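Local coordinates for regulatory protein ASNC (Escherichia coli, PDB 2CG4) that activates transcription of asnA, regulates its own gene and represses gidA expression after transcription, binding DNA through a helix-turn-helix domain, at the interface of chains A and B and the interface of chains A and C. Residues are numbered along the deposited sequence; one frame, centred on the assembly and turned at random. Chains: chain A/B/C, Regulatory protein ASNC.

Contact 1: the interface of chains A and B. Residues chain A 6, 14, 49-51, 53; chain B 59-60, 63-64.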
# COMPACT_ATOMS: atom_id res chain seq x y z
N ILE A 6 -41.67 -10.36 -10.48
CA ILE A 6 -41.38 -11.75 -10.83
C ILE A 6 -42.07 -12.74 -9.89
O ILE A 6 -41.79 -12.79 -8.69
CB ILE A 6 -39.84 -12.00 -10.87
CG1 ILE A 6 -39.29 -11.62 -12.24
CG2 ILE A 6 -39.50 -13.43 -10.50
CD1 ILE A 6 -38.22 -12.55 -12.74
N LEU A 14 -37.03 -19.79 -14.98
CA LEU A 14 -35.65 -19.34 -15.13
C LEU A 14 -34.65 -20.39 -14.66
O LEU A 14 -33.70 -20.69 -15.36
CB LEU A 14 -35.42 -18.02 -14.38
CG LEU A 14 -35.90 -16.74 -15.08
CD1 LEU A 14 -35.36 -15.51 -14.38
CD2 LEU A 14 -35.53 -16.73 -16.55
N ALA A 49 -38.68 -7.40 -20.89
CA ALA A 49 -38.12 -6.86 -19.65
C ALA A 49 -36.60 -6.72 -19.69
O ALA A 49 -36.03 -5.85 -19.03
CB ALA A 49 -38.54 -7.72 -18.46
N GLY A 50 -35.94 -7.57 -20.47
CA GLY A 50 -34.49 -7.56 -20.55
C GLY A 50 -33.85 -8.50 -19.55
O GLY A 50 -32.62 -8.52 -19.41
N ILE A 51 -34.68 -9.27 -18.85
CA ILE A 51 -34.21 -10.24 -17.86
C ILE A 51 -33.51 -11.41 -18.54
O ILE A 51 -32.35 -11.74 -18.23
CB ILE A 51 -35.39 -10.78 -17.00
CG1 ILE A 51 -35.80 -9.77 -15.93
CG2 ILE A 51 -35.02 -12.10 -16.36
CD1 ILE A 51 -37.26 -9.85 -15.54
N THR A 53 -31.71 -12.54 -21.71
CA THR A 53 -30.95 -11.79 -22.71
C THR A 53 -30.69 -12.58 -23.99
O THR A 53 -30.29 -12.00 -25.01
CB THR A 53 -29.58 -11.29 -22.16
OG1 THR A 53 -28.78 -12.41 -21.76
CG2 THR A 53 -29.76 -10.33 -20.97
N VAL B 59 -29.07 -14.48 -18.41
CA VAL B 59 -29.94 -13.69 -17.56
C VAL B 59 -29.19 -12.42 -17.19
O VAL B 59 -27.96 -12.42 -17.07
CB VAL B 59 -30.34 -14.49 -16.30
CG1 VAL B 59 -30.28 -13.62 -15.06
CG2 VAL B 59 -31.72 -15.11 -16.47
N SER B 60 -29.91 -11.32 -17.03
CA SER B 60 -29.31 -10.08 -16.57
C SER B 60 -29.61 -9.86 -15.09
O SER B 60 -30.77 -9.67 -14.73
CB SER B 60 -29.80 -8.89 -17.39
OG SER B 60 -29.75 -7.71 -16.61
N GLN B 63 -31.46 -6.46 -14.18
CA GLN B 63 -32.90 -6.48 -14.41
C GLN B 63 -33.64 -7.31 -13.36
O GLN B 63 -34.85 -7.14 -13.17
CB GLN B 63 -33.19 -7.00 -15.81
CG GLN B 63 -33.74 -5.95 -16.76
CD GLN B 63 -32.90 -4.70 -16.82
OE1 GLN B 63 -32.50 -4.26 -17.90
NE2 GLN B 63 -32.63 -4.10 -15.67
N LEU B 64 -32.92 -8.20 -12.69
CA LEU B 64 -33.48 -8.97 -11.59
C LEU B 64 -33.20 -8.30 -10.25
O LEU B 64 -33.44 -8.89 -9.19
CB LEU B 64 -32.92 -10.40 -11.60
CG LEU B 64 -33.49 -11.36 -12.65
CD1 LEU B 64 -32.51 -12.48 -12.93
CD2 LEU B 64 -34.84 -11.93 -12.20
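The backbone of B:Ser60, just past strand 52-59 of chain B, meets the carbonyl of A:Ile51, and B:Ser60 N donates a hydrogen bond to A:Ile51 O at 2.7 Å. The bond is fairly straight, 155° at the hydrogen. The N-H comes in within the carbonyl plane. On the chain A side A:Gly50 and A:Ile51 join helix 36-49, which ends at A:Ala49, to strand 52-59, and A:Gly50 turns the chain with a positive phi of 92°.

A:Ile51 is the central side chain. Its two branches part over the 3-10 turn 62-64 of chain B. The CG1 branch lies against the start of the B:Gln63 side chain, with CG1 3.8 Å from B:Gln63 CB. The CG2 methyl goes to B:Leu64 instead, 4.1 Å from its CG, and the two side chains cross at about a right angle. CG1 stands beside the backbone N (chi1 -78°) and CG2 beside the carbonyl carbon, which lets the two branches reach B:Gln63 and B:Leu64 separately.

B:Leu64 also reaches the N-terminal segment of chain A. Its CD2 methyl meets the tip of A:Ile6, CD1, at 3.5 Å. A:Leu14, on helix 8-19, makes a looser contact, CD2 to CG2 of B:Val59 at 4.1 Å. B:Gln63 bends at chi2, and its aliphatic part passes alongside the carbonyls of A:Ala49 and A:Gly50. B:Ser60 turns its hydroxyl back into its own chain, where OG accepts a hydrogen bond from B:Gln63 N at 3.2 Å. This caps the turn that presents B:Gln63 and B:Leu64. The B:Ser60 CB faces the CG2 methyl of A:Thr53 at 3.9 Å.

The patch thus rests the helix-turn-helix domain of one subunit on the end of strand 52-59 and the turn after it in the partner. The backbone bond ties the two chains here, and aliphatic contacts surround it. This probably limits how the DNA-binding domain can swing within the dimer.

Contact 2: the interface of chains A and C. Residues chain A 67-68, 141-142; chain C 116, 119-120.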
# COMPACT_ATOMS: atom_id res chain seq x y z
N ASP A 67 -5.02 -20.51 -20.99
CA ASP A 67 -4.38 -20.95 -19.76
C ASP A 67 -4.10 -19.78 -18.83
O ASP A 67 -3.93 -19.96 -17.62
CB ASP A 67 -3.06 -21.66 -20.07
CG ASP A 67 -3.26 -22.98 -20.79
OD1 ASP A 67 -4.14 -23.76 -20.36
OD2 ASP A 67 -2.54 -23.22 -21.78
N VAL A 68 -4.02 -18.57 -19.40
CA VAL A 68 -3.76 -17.37 -18.62
C VAL A 68 -4.89 -16.34 -18.71
O VAL A 68 -4.90 -15.47 -19.59
CB VAL A 68 -2.43 -16.71 -19.01
CG1 VAL A 68 -2.18 -15.51 -18.14
CG2 VAL A 68 -1.30 -17.70 -18.85
N VAL A 141 -4.67 -15.31 -12.73
CA VAL A 141 -5.47 -16.39 -12.17
C VAL A 141 -4.68 -17.69 -12.27
O VAL A 141 -4.21 -18.07 -13.35
CB VAL A 141 -6.86 -16.54 -12.86
CG1 VAL A 141 -7.69 -17.57 -12.15
CG2 VAL A 141 -7.60 -15.20 -12.89
N LEU A 142 -4.54 -18.35 -11.13
CA LEU A 142 -3.76 -19.57 -11.06
C LEU A 142 -4.72 -20.72 -10.90
O LEU A 142 -4.43 -21.85 -11.28
CB LEU A 142 -2.74 -19.49 -9.91
CG LEU A 142 -1.60 -18.49 -10.16
CD1 LEU A 142 -0.68 -18.33 -8.96
CD2 LEU A 142 -0.80 -18.87 -11.39
N ILE C 116 1.97 -22.14 -15.40
CA ILE C 116 1.19 -21.61 -14.28
C ILE C 116 0.50 -22.74 -13.49
O ILE C 116 0.27 -22.61 -12.30
CB ILE C 116 0.19 -20.48 -14.69
CG1 ILE C 116 -1.15 -21.05 -15.16
CG2 ILE C 116 0.78 -19.55 -15.75
CD1 ILE C 116 -2.25 -20.85 -14.16
N LEU C 119 3.25 -23.85 -11.21
CA LEU C 119 3.42 -22.79 -10.21
C LEU C 119 2.31 -22.77 -9.17
O LEU C 119 2.57 -22.49 -8.01
CB LEU C 119 3.54 -21.41 -10.87
CG LEU C 119 3.40 -20.17 -9.96
CD1 LEU C 119 4.55 -20.05 -8.98
CD2 LEU C 119 3.28 -18.89 -10.78
N GLN C 120 1.08 -23.04 -9.59
CA GLN C 120 -0.05 -23.10 -8.68
C GLN C 120 0.10 -24.28 -7.71
O GLN C 120 -0.19 -24.15 -6.53
CB GLN C 120 -1.35 -23.23 -9.48
CG GLN C 120 -2.55 -23.65 -8.67
CD GLN C 120 -2.83 -25.13 -8.77
OE1 GLN C 120 -2.81 -25.71 -9.86
NE2 GLN C 120 -3.09 -25.76 -7.64
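Helix 116-127 of chain C, in the Lrp/AsnC ligand-binding domain, sets its first turn against chain A, where C:Ile116 meets A:Leu142. A:Leu142 sits in the short link between strands 133-140 and 143-147. The other chain A residues come from this link, from the start of strand 68-76 and from the residue before that strand. A two-fold twin of the patch exchanges the roles of the chains.

C:Ile116 enters between these two parts of chain A. Its CG1 lies between the backbone N and the carbonyl carbon (chi1 87°), and this branch runs towards the chain A backbone. The tip, CD1, is 3.7 Å from CA of A:Leu142. The same methyl lies 3.5 Å from the carbonyl O of A:Val141, a van der Waals contact. Further back along the branch, CG1 is 3.9 Å from the carbonyl O of A:Asp67. The other branch, CG2, touches the CG2 methyl of A:Val68 more loosely, at 4.2 Å.

The A:Leu142 side chain packs against C:Ile116 on the side away from A:Asp67 and A:Val68. Its CG is anti to the carbonyl carbon (chi1 -70°), and CD2 reaches across the C:Ile116 side chain, 3.8 Å from its CB. CD2 of A:Leu142 also meets C:Leu119, CD2 to CD2 at 4.1 Å. One helical turn on from C:Ile116, C:Gln120 lays the root of its side chain beside A:Leu142, CB to CB at 4.0 Å. Its CG passes near the carbonyl of A:Leu142.

No hydrogen bond or salt bridge crosses this patch. Shape and apolar fit carry it, with A:Leu142 and C:Ile116 hiding more surface than their neighbours. In the fold, the site lies where a helix of one ligand-binding domain meets the next domain, at the start of strand 68-76 and at the link before strand 143-147.

Contact 1 and contact 2 lie about 34 Å apart, measured between the centres of their C-alpha atoms, and share no residue. Contact 1 joins the DNA-binding end of chain A to the end of strand 52-59 and the turn after it in chain B. Contact 2 belongs to the ligand-binding domains of chains A and C. Chain A therefore bridges two partners through separate regions. In the deposited assembly of eight copies, the first contact forms part of the interface within a dimer, and the second probably joins dimers to one another. Strand 68-76, further along the chain, serves contact 2.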